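Local coordinates for 3,4-dihydroxy-2-butanone 4-phosphate synthase (Candida albicans, PDB 1TKS), which catalyses the conversion of D-ribulose 5-phosphate to formate and 3,4-dihydroxy-2-butanone 4-phosphate in riboflavin biosynthesis, at residues B[12-16]-B[17-21]; B[40-44]-B[45-49]; B[64-67]-B[68-72]; B[106-109]-B[110-113]; B[177-180]-B[181-184]. All blocks are in the same frame, centred on the assembly; numbering follows the deposited sequence.

Contact 1 of 5, residues B[12-16]-B[17-21]; sequences LEAYK and NGEFL
E19 N donates to A14 O at 2.9 Å and G18 N to Y15 O at 3.1 Å, the pair of bonds that defines a Schellman motif at the end of helix 8-16. G18 is its C-prime residue, with phi at 81°. N17 N bonds to E13 O at 3.0 Å and weakly to A14 O. The carbonyl of Y15 gains a further donor: a water bridges Y15 O and E19 O, giving a hydrogen to each, and sits over the centre of the tyrosine ring. K16 NZ forms a salt bridge with E13 OE1 at 3.2 Å, meeting it from above the carboxylate plane. E19, extended beyond CG, lies along the helix end with CD 3.6 Å from A14 CB. L21 crosses Y15 at about a right angle, with L21 CD1 3.7 Å from Y15 CD2. The tyrosine hydroxyl is held by S153 of helix 145-155. The last-turn carbonyls of A14 and Y15 are thus satisfied by the turn itself and one water before the chain enters strand 21-24.

Contact 2 of 5, residues B[40-44]-B[45-49]; sequences ELITQ and EKMAF
T43 OG1 accepts from K46 N at 3.1 Å with an N-H...O angle of 158°, the side-chain bond of an N-cap at the start of helix 44-52. A chi1 of 59° puts OG1 between the backbone N and carbonyl carbon of T43, within bonding distance of K46 N. The K46 side chain then runs back over the cap: CB lies 4.0 Å from I42 CG1, CG is 3.3 Å from T43 OG1, and CD passes 3.5 Å from the same oxygen and 4.0 Å from L41 O. Fully extended beyond CG, the chain carries NZ to a water 2.9 Å away that donates in turn to L41 O; NZ also bonds to G18 O. I42 CD1 packs 4.0 Å from M47 SD. The start of helix 44-52 lies against strand 34-38, where I42 and K46 touch M37, and against helix 103-114, which meets I42 and Q44. Q44 packs on L174 and A48 on D172, both of the second subunit.

Contact 3 of 5, residues B[64-67]-B[68-72]; sequences EERA and NQLEL
Residues 64-67 and 68-72 share the short helix 64-69 and the turn that ends it. Three i+4 bonds build the helix, N68 N to E64 O, Q69 N to E65 O and L70 N to R66 O, the last at 3.0 Å. E71 then takes a positive phi of 61°, and the backbone closes with a Schellman motif: L72 N reaches back to A67 O at 2.8 Å, with an N-H...O angle of 165°, and E71 N bonds to N68 O at 3.1 Å. This fold of the chain brings L72 CB to 4.3 Å from A67 CB. R66, with CG anti to its own N, is bent at chi2 and chi3, which turns CD back over the next turn, 4.1 Å from L70 CD1 and 3.9 Å from Q69 OE1. The guanidinium and the Q69 amide planes are only 18° apart, but R66 NE and Q69 OE1 stay 3.9 Å from each other. NH2 of R66 instead bonds to A114 O, at the end of helix 103-114. The N68 side chain lies back toward E64, its CG 3.1 Å from E64 O, without a hydrogen bond from ND2. The hydrogen bonds that close the turn are thus all from the backbone, L70 and L72 give it an apolar side against L113, and the arginine charge, facing the C-terminal carbonyls of helix 103-114, would probably be stabilised there.

Contact 4 of 5, residues B[106-109]-B[110-113]; sequences RALT and TRSL
T110 donates twice to R106 O, through its backbone N at 3.0 Å and through OG1 at 2.8 Å, the two donors coming from opposite faces of the carbonyl plane. Chi1 of -61° sets the hydroxyl beside the threonine's own N and over the preceding turn. R111 N bonds to A107 O, while its side chain, bent at chi3, folds back along the helix: L108 CA lies 3.5 Å above one face of the guanidinium, and NH2 comes within 3.6 Å of L108 CD1. NH1 passes 3.6 Å from A107 CB on its way to I42 O. S112 repeats the threonine pattern, OG at 2.7 Å and N at 2.9 Å both reaching L108 O from opposite faces. L113 N closes on T109 O, and L113 CD1 runs beside T109 CG2, 4.2 Å away, the two side chains pointing the same way. Helix 103-114 lies with R106, T109, T110 and L113 on I129 of strand 129-134, R106 and A107 on helix 44-52, and L108 and S112 on F93 of strand 91-93.

Contact 5 of 5, residues B[177-180]-B[181-184]; sequences RLDD and CIQF
The first turn of helix 178-188 starts at R177, its N-cap residue, beside the metal-binding region: the R177 side chain is about 4 Å from that of E30, which probably binds magnesium. C181 N donates to R177 O at 2.9 Å, and I182 N to L178 O at 2.8 Å. C181 SG turns back to 3.2 Å from R177 O, placed by a chi1 of -72° that sets it beside its own N. I182 crosses L178 at a slant, with CG1 3.2 Å from L178 O and CD1 3.9 Å from L178 CG. Q183 N to D179 O and F184 N to D180 O continue the ladder. The polar ends have partners beyond the helix: R177 NH2 bonds to E30 O, and D180 OD1 forms a salt bridge with R169. L178, C181 and F184 pack on strand 21-24. This is the i+4 ladder of an alpha-helix, here in its first turns, with one side on the sheet and the N-cap residue next to the probable magnesium site.

In the fold
Contacts 1, 2 and 4 form a connected row. The helix end of contact 1 meets the helix start of contact 2 through G18 O and K46 NZ, 2.7 Å apart, and contact 2 meets contact 4 through I42 O and R111 NH1 at 3.0 Å, their centres about 9 Å apart. Contact 3 joins contact 4 through L72 CD1 and L113 CD2, 3.6 Å apart. Contact 5 lies on the opposite side of the chain's centre from contacts 3 and 4, and reaches contact 2 through F184 CZ and F49 CZ, 3.7 Å apart. Contact 5 adjoins the probable magnesium ligand E30, whereas the E64 side chain of contact 3 is about 8 Å from that of R142, a probable substrate-binding residue.

Contact 1 of 5, residues B[12-16]-B[17-21]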
loop_
_atom_site.group_PDB
_atom_site.type_symbol
_atom_site.label_atom_id
_atom_site.label_comp_id
_atom_site.label_asym_id
_atom_site.label_seq_id
_atom_site.Cartn_x
_atom_site.Cartn_y
_atom_site.Cartn_z
ATOM N N LEU B 12 -21.881 -12.193 -10.179
ATOM C CA LEU B 12 -20.852 -12.976 -10.856
ATOM C C LEU B 12 -20.704 -12.552 -12.311
ATOM O O LEU B 12 -19.593 -12.514 -12.841
ATOM C CB LEU B 12 -21.175 -14.467 -10.785
ATOM C CG LEU B 12 -21.040 -15.121 -9.405
ATOM C CD1 LEU B 12 -21.480 -16.575 -9.498
ATOM C CD2 LEU B 12 -19.597 -15.031 -8.920
ATOM N N GLU B 13 -21.818 -12.233 -12.962
ATOM C CA GLU B 13 -21.752 -11.805 -14.350
ATOM C C GLU B 13 -21.004 -10.483 -14.453
ATOM O O GLU B 13 -20.226 -10.281 -15.377
ATOM C CB GLU B 13 -23.155 -11.674 -14.943
ATOM C CG GLU B 13 -23.798 -13.019 -15.222
ATOM C CD GLU B 13 -23.016 -13.826 -16.238
ATOM O OE1 GLU B 13 -23.039 -15.072 -16.152
ATOM O OE2 GLU B 13 -22.391 -13.218 -17.135
ATOM N N ALA B 14 -21.233 -9.584 -13.499
ATOM C CA ALA B 14 -20.544 -8.299 -13.500
ATOM C C ALA B 14 -19.051 -8.547 -13.296
ATOM O O ALA B 14 -18.208 -7.940 -13.958
ATOM C CB ALA B 14 -21.087 -7.410 -12.384
ATOM N N TYR B 15 -18.740 -9.450 -12.374
ATOM C CA TYR B 15 -17.364 -9.801 -12.054
ATOM C C TYR B 15 -16.701 -10.440 -13.276
ATOM O O TYR B 15 -15.546 -10.159 -13.587
ATOM C CB TYR B 15 -17.369 -10.751 -10.850
ATOM C CG TYR B 15 -16.025 -11.021 -10.214
ATOM C CD1 TYR B 15 -15.192 -12.024 -10.700
ATOM C CD2 TYR B 15 -15.605 -10.300 -9.096
ATOM C CE1 TYR B 15 -13.978 -12.309 -10.081
ATOM C CE2 TYR B 15 -14.395 -10.575 -8.472
ATOM C CZ TYR B 15 -13.587 -11.583 -8.969
ATOM O OH TYR B 15 -12.398 -11.871 -8.344
ATOM N N LYS B 16 -17.443 -11.286 -13.983
ATOM C CA LYS B 16 -16.909 -11.935 -15.174
ATOM C C LYS B 16 -16.600 -10.895 -16.257
ATOM O O LYS B 16 -15.664 -11.064 -17.043
ATOM C CB LYS B 16 -17.921 -12.955 -15.704
ATOM C CG LYS B 16 -17.426 -13.808 -16.860
ATOM C CD LYS B 16 -18.532 -14.729 -17.347
ATOM C CE LYS B 16 -18.994 -15.669 -16.239
ATOM N NZ LYS B 16 -20.217 -16.431 -16.625
ATOM N N ASN B 17 -17.381 -9.816 -16.279
ATOM C CA ASN B 17 -17.216 -8.756 -17.269
ATOM C C ASN B 17 -16.189 -7.704 -16.840
ATOM O O ASN B 17 -16.127 -6.616 -17.411
ATOM C CB ASN B 17 -18.570 -8.089 -17.550
ATOM C CG ASN B 17 -18.735 -7.675 -19.009
ATOM O OD1 ASN B 17 -19.798 -7.196 -19.412
ATOM N ND2 ASN B 17 -17.686 -7.862 -19.805
ATOM N N GLY B 18 -15.397 -8.032 -15.823
ATOM C CA GLY B 18 -14.358 -7.126 -15.362
ATOM C C GLY B 18 -14.754 -5.992 -14.433
ATOM O O GLY B 18 -14.001 -5.031 -14.272
ATOM N N GLU B 19 -15.926 -6.088 -13.820
ATOM C CA GLU B 19 -16.356 -5.044 -12.908
ATOM C C GLU B 19 -15.891 -5.354 -11.503
ATOM O O GLU B 19 -15.558 -6.495 -11.171
ATOM C CB GLU B 19 -17.881 -4.919 -12.875
ATOM C CG GLU B 19 -18.544 -4.723 -14.215
ATOM C CD GLU B 19 -20.030 -4.468 -14.083
ATOM O OE1 GLU B 19 -20.773 -4.795 -15.032
ATOM O OE2 GLU B 19 -20.456 -3.933 -13.035
ATOM N N PHE B 20 -15.874 -4.312 -10.686
ATOM C CA PHE B 20 -15.512 -4.431 -9.288
ATOM C C PHE B 20 -16.787 -4.826 -8.562
ATOM O O PHE B 20 -17.895 -4.656 -9.080
ATOM C CB PHE B 20 -15.078 -3.078 -8.723
ATOM C CG PHE B 20 -13.638 -2.748 -8.936
ATOM C CD1 PHE B 20 -13.259 -1.750 -9.829
ATOM C CD2 PHE B 20 -12.654 -3.407 -8.209
ATOM C CE1 PHE B 20 -11.915 -1.410 -9.984
ATOM C CE2 PHE B 20 -11.312 -3.073 -8.360
ATOM C CZ PHE B 20 -10.941 -2.073 -9.250
ATOM N N LEU B 21 -16.614 -5.362 -7.366
ATOM C CA LEU B 21 -17.722 -5.705 -6.496
ATOM C C LEU B 21 -17.295 -5.192 -5.130
ATOM O O LEU B 21 -16.122 -5.281 -4.770
ATOM C CB LEU B 21 -17.953 -7.218 -6.426
ATOM C CG LEU B 21 -18.655 -7.870 -7.614
ATOM C CD1 LEU B 21 -18.757 -9.374 -7.380
ATOM C CD2 LEU B 21 -20.043 -7.272 -7.793
HETATM O O HOH W 1 -13.807 -8.466 -12.231
#

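Contact 2 of 5, residues B[40-44]-B[45-49]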
loop_
_atom_site.group_PDB
_atom_site.type_symbol
_atom_site.label_atom_id
_atom_site.label_comp_id
_atom_site.label_asym_id
_atom_site.label_seq_id
_atom_site.Cartn_x
_atom_site.Cartn_y
_atom_site.Cartn_z
ATOM N N GLU B 40 -6.949 -11.118 -13.451
ATOM C CA GLU B 40 -6.611 -11.138 -14.871
ATOM C C GLU B 40 -7.268 -10.034 -15.684
ATOM O O GLU B 40 -6.882 -9.792 -16.827
ATOM C CB GLU B 40 -6.979 -12.494 -15.478
ATOM C CG GLU B 40 -8.459 -12.832 -15.394
ATOM C CD GLU B 40 -8.730 -14.292 -15.694
ATOM O OE1 GLU B 40 -8.861 -14.651 -16.882
ATOM O OE2 GLU B 40 -8.793 -15.080 -14.733
ATOM N N LEU B 41 -8.238 -9.344 -15.098
ATOM C CA LEU B 41 -8.940 -8.301 -15.834
ATOM C C LEU B 41 -8.644 -6.875 -15.398
ATOM O O LEU B 41 -9.129 -5.932 -16.020
ATOM C CB LEU B 41 -10.450 -8.540 -15.753
ATOM C CG LEU B 41 -10.963 -9.901 -16.232
ATOM C CD1 LEU B 41 -12.467 -9.987 -16.006
ATOM C CD2 LEU B 41 -10.627 -10.089 -17.700
ATOM N N ILE B 42 -7.847 -6.708 -14.344
ATOM C CA ILE B 42 -7.546 -5.361 -13.867
ATOM C C ILE B 42 -6.599 -4.595 -14.783
ATOM O O ILE B 42 -5.462 -4.998 -15.022
ATOM C CB ILE B 42 -6.991 -5.376 -12.412
ATOM C CG1 ILE B 42 -6.996 -3.958 -11.840
ATOM C CG2 ILE B 42 -5.584 -5.960 -12.372
ATOM C CD1 ILE B 42 -6.822 -3.905 -10.327
ATOM N N THR B 43 -7.105 -3.481 -15.304
ATOM C CA THR B 43 -6.351 -2.621 -16.208
ATOM C C THR B 43 -5.673 -1.502 -15.443
ATOM O O THR B 43 -5.881 -1.345 -14.241
ATOM C CB THR B 43 -7.281 -1.957 -17.239
ATOM O OG1 THR B 43 -8.270 -1.186 -16.543
ATOM C CG2 THR B 43 -7.977 -2.999 -18.090
ATOM N N GLN B 44 -4.868 -0.721 -16.156
ATOM C CA GLN B 44 -4.177 0.412 -15.561
ATOM C C GLN B 44 -5.214 1.356 -14.960
ATOM O O GLN B 44 -5.079 1.785 -13.820
ATOM C CB GLN B 44 -3.364 1.154 -16.627
ATOM C CG GLN B 44 -2.457 2.249 -16.082
ATOM C CD GLN B 44 -3.156 3.584 -15.873
ATOM O OE1 GLN B 44 -2.559 4.528 -15.356
ATOM N NE2 GLN B 44 -4.416 3.674 -16.284
ATOM N N GLU B 45 -6.252 1.665 -15.731
ATOM C CA GLU B 45 -7.298 2.567 -15.265
ATOM C C GLU B 45 -8.030 2.011 -14.051
ATOM O O GLU B 45 -8.332 2.747 -13.112
ATOM C CB GLU B 45 -8.325 2.842 -16.369
ATOM C CG GLU B 45 -7.802 3.547 -17.615
ATOM C CD GLU B 45 -6.921 2.665 -18.480
ATOM O OE1 GLU B 45 -6.997 1.424 -18.358
ATOM O OE2 GLU B 45 -6.161 3.219 -19.299
ATOM N N LYS B 46 -8.320 0.713 -14.061
ATOM C CA LYS B 46 -9.034 0.102 -12.945
ATOM C C LYS B 46 -8.183 0.051 -11.686
ATOM O O LYS B 46 -8.704 0.158 -10.573
ATOM C CB LYS B 46 -9.513 -1.297 -13.332
ATOM C CG LYS B 46 -10.685 -1.261 -14.301
ATOM C CD LYS B 46 -10.994 -2.628 -14.879
ATOM C CE LYS B 46 -12.273 -2.578 -15.697
ATOM N NZ LYS B 46 -12.604 -3.886 -16.311
ATOM N N MET B 47 -6.874 -0.109 -11.865
ATOM C CA MET B 47 -5.959 -0.128 -10.727
ATOM C C MET B 47 -5.859 1.293 -10.173
ATOM O O MET B 47 -5.776 1.500 -8.963
ATOM C CB MET B 47 -4.566 -0.609 -11.145
ATOM C CG MET B 47 -3.551 -0.584 -10.000
ATOM S SD MET B 47 -3.913 -1.712 -8.622
ATOM C CE MET B 47 -4.893 -0.757 -7.552
ATOM N N ALA B 48 -5.859 2.277 -11.068
ATOM C CA ALA B 48 -5.780 3.662 -10.634
ATOM C C ALA B 48 -7.027 3.977 -9.809
ATOM O O ALA B 48 -6.962 4.707 -8.818
ATOM C CB ALA B 48 -5.689 4.598 -11.832
ATOM N N PHE B 49 -8.163 3.419 -10.224
ATOM C CA PHE B 49 -9.425 3.622 -9.527
ATOM C C PHE B 49 -9.347 2.971 -8.154
ATOM O O PHE B 49 -9.691 3.585 -7.139
ATOM C CB PHE B 49 -10.573 3.002 -10.329
ATOM C CG PHE B 49 -11.930 3.204 -9.711
ATOM C CD1 PHE B 49 -12.665 4.358 -9.967
ATOM C CD2 PHE B 49 -12.485 2.222 -8.893
ATOM C CE1 PHE B 49 -13.938 4.532 -9.417
ATOM C CE2 PHE B 49 -13.754 2.386 -8.339
ATOM C CZ PHE B 49 -14.485 3.546 -8.606
HETATM O O HOH W 2 -10.867 -5.346 -18.065
#

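Contact 3 of 5, residues B[64-67]-B[68-72]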
loop_
_atom_site.group_PDB
_atom_site.type_symbol
_atom_site.label_atom_id
_atom_site.label_comp_id
_atom_site.label_asym_id
_atom_site.label_seq_id
_atom_site.Cartn_x
_atom_site.Cartn_y
_atom_site.Cartn_z
ATOM N N GLU B 64 -3.345 -21.329 -2.692
ATOM C CA GLU B 64 -2.059 -21.799 -2.186
ATOM C C GLU B 64 -1.326 -22.567 -3.284
ATOM O O GLU B 64 -0.109 -22.447 -3.430
ATOM C CB GLU B 64 -2.265 -22.702 -0.964
ATOM C CG GLU B 64 -2.421 -21.929 0.343
ATOM C CD GLU B 64 -2.754 -22.817 1.533
ATOM O OE1 GLU B 64 -2.382 -24.008 1.519
ATOM O OE2 GLU B 64 -3.374 -22.317 2.495
ATOM N N GLU B 65 -2.074 -23.346 -4.060
ATOM C CA GLU B 65 -1.474 -24.132 -5.126
ATOM C C GLU B 65 -0.804 -23.238 -6.165
ATOM O O GLU B 65 0.292 -23.543 -6.638
ATOM C CB GLU B 65 -2.523 -25.031 -5.793
ATOM C CG GLU B 65 -1.948 -26.373 -6.226
ATOM C CD GLU B 65 -2.956 -27.285 -6.896
ATOM O OE1 GLU B 65 -4.122 -27.339 -6.449
ATOM O OE2 GLU B 65 -2.567 -27.968 -7.868
ATOM N N ARG B 66 -1.456 -22.129 -6.512
ATOM C CA ARG B 66 -0.902 -21.200 -7.488
ATOM C C ARG B 66 0.318 -20.476 -6.926
ATOM O O ARG B 66 1.332 -20.347 -7.607
ATOM C CB ARG B 66 -1.959 -20.176 -7.917
ATOM C CG ARG B 66 -1.430 -19.113 -8.876
ATOM C CD ARG B 66 -0.866 -19.739 -10.146
ATOM N NE ARG B 66 -1.910 -20.201 -11.059
ATOM C CZ ARG B 66 -2.646 -19.398 -11.823
ATOM N NH1 ARG B 66 -3.574 -19.905 -12.624
ATOM N NH2 ARG B 66 -2.451 -18.087 -11.794
ATOM N N ALA B 67 0.219 -20.002 -5.688
ATOM C CA ALA B 67 1.337 -19.307 -5.062
ATOM C C ALA B 67 2.555 -20.231 -5.032
ATOM O O ALA B 67 3.681 -19.788 -5.244
ATOM C CB ALA B 67 0.964 -18.867 -3.645
ATOM N N ASN B 68 2.324 -21.519 -4.779
ATOM C CA ASN B 68 3.416 -22.487 -4.741
ATOM C C ASN B 68 4.055 -22.643 -6.121
ATOM O O ASN B 68 5.280 -22.727 -6.243
ATOM C CB ASN B 68 2.925 -23.857 -4.246
ATOM C CG ASN B 68 2.590 -23.861 -2.760
ATOM O OD1 ASN B 68 3.122 -23.063 -1.988
ATOM N ND2 ASN B 68 1.720 -24.779 -2.352
ATOM N N GLN B 69 3.226 -22.680 -7.161
ATOM C CA GLN B 69 3.728 -22.828 -8.526
ATOM C C GLN B 69 4.609 -21.647 -8.916
ATOM O O GLN B 69 5.633 -21.816 -9.580
ATOM C CB GLN B 69 2.563 -22.946 -9.517
ATOM C CG GLN B 69 3.007 -23.196 -10.953
ATOM C CD GLN B 69 1.844 -23.400 -11.908
ATOM O OE1 GLN B 69 1.106 -22.463 -12.218
ATOM N NE2 GLN B 69 1.670 -24.632 -12.376
ATOM N N LEU B 70 4.209 -20.451 -8.492
ATOM C CA LEU B 70 4.955 -19.236 -8.797
ATOM C C LEU B 70 6.095 -18.987 -7.815
ATOM O O LEU B 70 6.815 -17.998 -7.935
ATOM C CB LEU B 70 4.010 -18.031 -8.798
ATOM C CG LEU B 70 2.937 -18.018 -9.892
ATOM C CD1 LEU B 70 2.013 -16.826 -9.692
ATOM C CD2 LEU B 70 3.604 -17.960 -11.261
ATOM N N GLU B 71 6.258 -19.894 -6.856
ATOM C CA GLU B 71 7.299 -19.784 -5.840
ATOM C C GLU B 71 7.147 -18.519 -5.005
ATOM O O GLU B 71 8.094 -17.750 -4.834
ATOM C CB GLU B 71 8.690 -19.826 -6.481
ATOM C CG GLU B 71 9.002 -21.143 -7.173
ATOM C CD GLU B 71 10.427 -21.213 -7.694
ATOM O OE1 GLU B 71 10.784 -22.243 -8.300
ATOM O OE2 GLU B 71 11.184 -20.239 -7.497
ATOM N N LEU B 72 5.939 -18.313 -4.497
ATOM C CA LEU B 72 5.629 -17.165 -3.654
ATOM C C LEU B 72 5.295 -17.704 -2.265
ATOM O O LEU B 72 4.127 -17.830 -1.894
ATOM C CB LEU B 72 4.435 -16.393 -4.229
ATOM C CG LEU B 72 4.665 -15.683 -5.568
ATOM C CD1 LEU B 72 3.350 -15.100 -6.079
ATOM C CD2 LEU B 72 5.707 -14.584 -5.391
#

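Contact 4 of 5, residues B[106-109]-B[110-113]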
loop_
_atom_site.group_PDB
_atom_site.type_symbol
_atom_site.label_atom_id
_atom_site.label_comp_id
_atom_site.label_asym_id
_atom_site.label_seq_id
_atom_site.Cartn_x
_atom_site.Cartn_y
_atom_site.Cartn_z
ATOM N N ARG B 106 1.500 -2.125 -11.264
ATOM C CA ARG B 106 0.768 -2.974 -10.330
ATOM C C ARG B 106 -0.327 -3.756 -11.040
ATOM O O ARG B 106 -0.587 -4.907 -10.694
ATOM C CB ARG B 106 0.195 -2.156 -9.161
ATOM C CG ARG B 106 1.251 -1.859 -8.101
ATOM C CD ARG B 106 0.665 -1.492 -6.750
ATOM N NE ARG B 106 0.284 -0.086 -6.647
ATOM C CZ ARG B 106 -0.193 0.462 -5.532
ATOM N NH1 ARG B 106 -0.344 -0.285 -4.444
ATOM N NH2 ARG B 106 -0.503 1.751 -5.493
ATOM N N ALA B 107 -0.954 -3.151 -12.045
ATOM C CA ALA B 107 -1.996 -3.847 -12.789
ATOM C C ALA B 107 -1.370 -4.982 -13.599
ATOM O O ALA B 107 -1.911 -6.086 -13.650
ATOM C CB ALA B 107 -2.721 -2.874 -13.715
ATOM N N LEU B 108 -0.227 -4.706 -14.226
ATOM C CA LEU B 108 0.469 -5.712 -15.028
ATOM C C LEU B 108 0.902 -6.880 -14.156
ATOM O O LEU B 108 0.750 -8.039 -14.538
ATOM C CB LEU B 108 1.695 -5.097 -15.723
ATOM C CG LEU B 108 2.652 -6.006 -16.509
ATOM C CD1 LEU B 108 1.881 -6.810 -17.551
ATOM C CD2 LEU B 108 3.728 -5.156 -17.191
ATOM N N THR B 109 1.438 -6.580 -12.980
ATOM C CA THR B 109 1.874 -7.633 -12.077
ATOM C C THR B 109 0.680 -8.479 -11.641
ATOM O O THR B 109 0.764 -9.707 -11.589
ATOM C CB THR B 109 2.569 -7.043 -10.838
ATOM O OG1 THR B 109 3.789 -6.410 -11.243
ATOM C CG2 THR B 109 2.880 -8.132 -9.820
ATOM N N THR B 110 -0.433 -7.820 -11.335
ATOM C CA THR B 110 -1.631 -8.526 -10.905
ATOM C C THR B 110 -2.151 -9.471 -11.993
ATOM O O THR B 110 -2.478 -10.627 -11.711
ATOM C CB THR B 110 -2.732 -7.529 -10.495
ATOM O OG1 THR B 110 -2.256 -6.738 -9.398
ATOM C CG2 THR B 110 -3.991 -8.262 -10.068
ATOM N N ARG B 111 -2.217 -8.994 -13.232
ATOM C CA ARG B 111 -2.697 -9.831 -14.328
ATOM C C ARG B 111 -1.728 -10.995 -14.537
ATOM O O ARG B 111 -2.144 -12.119 -14.836
ATOM C CB ARG B 111 -2.819 -9.017 -15.623
ATOM C CG ARG B 111 -3.851 -7.885 -15.584
ATOM C CD ARG B 111 -4.172 -7.371 -16.988
ATOM N NE ARG B 111 -2.978 -6.907 -17.697
ATOM C CZ ARG B 111 -2.429 -5.704 -17.547
ATOM N NH1 ARG B 111 -2.964 -4.820 -16.711
ATOM N NH2 ARG B 111 -1.332 -5.390 -18.223
ATOM N N SER B 112 -0.440 -10.721 -14.368
ATOM C CA SER B 112 0.586 -11.741 -14.545
ATOM C C SER B 112 0.485 -12.840 -13.493
ATOM O O SER B 112 0.763 -14.007 -13.777
ATOM C CB SER B 112 1.972 -11.094 -14.516
ATOM O OG SER B 112 2.111 -10.169 -15.584
ATOM N N LEU B 113 0.086 -12.485 -12.278
ATOM C CA LEU B 113 -0.045 -13.510 -11.251
ATOM C C LEU B 113 -1.197 -14.441 -11.606
ATOM O O LEU B 113 -1.195 -15.614 -11.236
ATOM C CB LEU B 113 -0.270 -12.872 -9.876
ATOM C CG LEU B 113 0.960 -12.148 -9.309
ATOM C CD1 LEU B 113 0.544 -11.195 -8.202
ATOM C CD2 LEU B 113 1.969 -13.171 -8.798
#

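Contact 5 of 5, residues B[177-180]-B[181-184]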
loop_
_atom_site.group_PDB
_atom_site.type_symbol
_atom_site.label_atom_id
_atom_site.label_comp_id
_atom_site.label_asym_id
_atom_site.label_seq_id
_atom_site.Cartn_x
_atom_site.Cartn_y
_atom_site.Cartn_z
ATOM N N ARG B 177 -17.959 2.230 5.925
ATOM C CA ARG B 177 -18.908 1.318 6.563
ATOM C C ARG B 177 -19.980 1.029 5.514
ATOM O O ARG B 177 -19.918 1.571 4.412
ATOM C CB ARG B 177 -19.546 1.996 7.773
ATOM C CG ARG B 177 -18.555 2.515 8.793
ATOM C CD ARG B 177 -17.927 1.369 9.563
ATOM N NE ARG B 177 -16.952 1.828 10.552
ATOM C CZ ARG B 177 -16.362 1.034 11.442
ATOM N NH1 ARG B 177 -15.481 1.530 12.298
ATOM N NH2 ARG B 177 -16.657 -0.258 11.482
ATOM N N LEU B 178 -20.980 0.218 5.859
ATOM C CA LEU B 178 -22.025 -0.136 4.900
ATOM C C LEU B 178 -22.702 1.060 4.240
ATOM O O LEU B 178 -22.823 1.109 3.012
ATOM C CB LEU B 178 -23.096 -1.024 5.546
ATOM C CG LEU B 178 -24.183 -1.537 4.580
ATOM C CD1 LEU B 178 -23.543 -2.448 3.529
ATOM C CD2 LEU B 178 -25.262 -2.292 5.351
ATOM N N ASP B 179 -23.146 2.023 5.038
ATOM C CA ASP B 179 -23.819 3.180 4.471
ATOM C C ASP B 179 -22.970 3.886 3.427
ATOM O O ASP B 179 -23.452 4.217 2.344
ATOM C CB ASP B 179 -24.233 4.156 5.573
ATOM C CG ASP B 179 -25.500 3.718 6.284
ATOM O OD1 ASP B 179 -26.057 2.671 5.902
ATOM O OD2 ASP B 179 -25.943 4.422 7.216
ATOM N N ASP B 180 -21.701 4.108 3.740
ATOM C CA ASP B 180 -20.826 4.773 2.788
ATOM C C ASP B 180 -20.569 3.882 1.573
ATOM O O ASP B 180 -20.384 4.382 0.465
ATOM C CB ASP B 180 -19.511 5.170 3.461
ATOM C CG ASP B 180 -19.635 6.455 4.269
ATOM O OD1 ASP B 180 -18.713 6.769 5.048
ATOM O OD2 ASP B 180 -20.657 7.161 4.118
ATOM N N CYS B 181 -20.569 2.568 1.772
ATOM C CA CYS B 181 -20.351 1.652 0.656
ATOM C C CYS B 181 -21.531 1.685 -0.301
ATOM O O CYS B 181 -21.357 1.606 -1.518
ATOM C CB CYS B 181 -20.142 0.221 1.158
ATOM S SG CYS B 181 -18.547 -0.041 1.981
ATOM N N ILE B 182 -22.734 1.778 0.258
ATOM C CA ILE B 182 -23.953 1.842 -0.539
ATOM C C ILE B 182 -23.887 3.109 -1.387
ATOM O O ILE B 182 -24.190 3.094 -2.579
ATOM C CB ILE B 182 -25.201 1.886 0.375
ATOM C CG1 ILE B 182 -25.340 0.556 1.113
ATOM C CG2 ILE B 182 -26.447 2.198 -0.444
ATOM C CD1 ILE B 182 -26.480 0.512 2.109
ATOM N N GLN B 183 -23.470 4.205 -0.760
ATOM C CA GLN B 183 -23.337 5.481 -1.453
ATOM C C GLN B 183 -22.298 5.379 -2.572
ATOM O O GLN B 183 -22.519 5.859 -3.685
ATOM C CB GLN B 183 -22.934 6.569 -0.451
ATOM C CG GLN B 183 -22.027 7.655 -1.001
ATOM C CD GLN B 183 -22.653 8.424 -2.137
ATOM O OE1 GLN B 183 -23.709 9.033 -1.981
ATOM N NE2 GLN B 183 -22.001 8.404 -3.295
ATOM N N PHE B 184 -21.171 4.741 -2.265
ATOM C CA PHE B 184 -20.085 4.571 -3.229
ATOM C C PHE B 184 -20.553 3.710 -4.401
ATOM O O PHE B 184 -20.256 3.999 -5.563
ATOM C CB PHE B 184 -18.883 3.910 -2.545
ATOM C CG PHE B 184 -17.636 3.897 -3.387
ATOM C CD1 PHE B 184 -16.769 4.988 -3.392
ATOM C CD2 PHE B 184 -17.343 2.803 -4.195
ATOM C CE1 PHE B 184 -15.629 4.991 -4.193
ATOM C CE2 PHE B 184 -16.209 2.793 -5.001
ATOM C CZ PHE B 184 -15.350 3.890 -5.002
#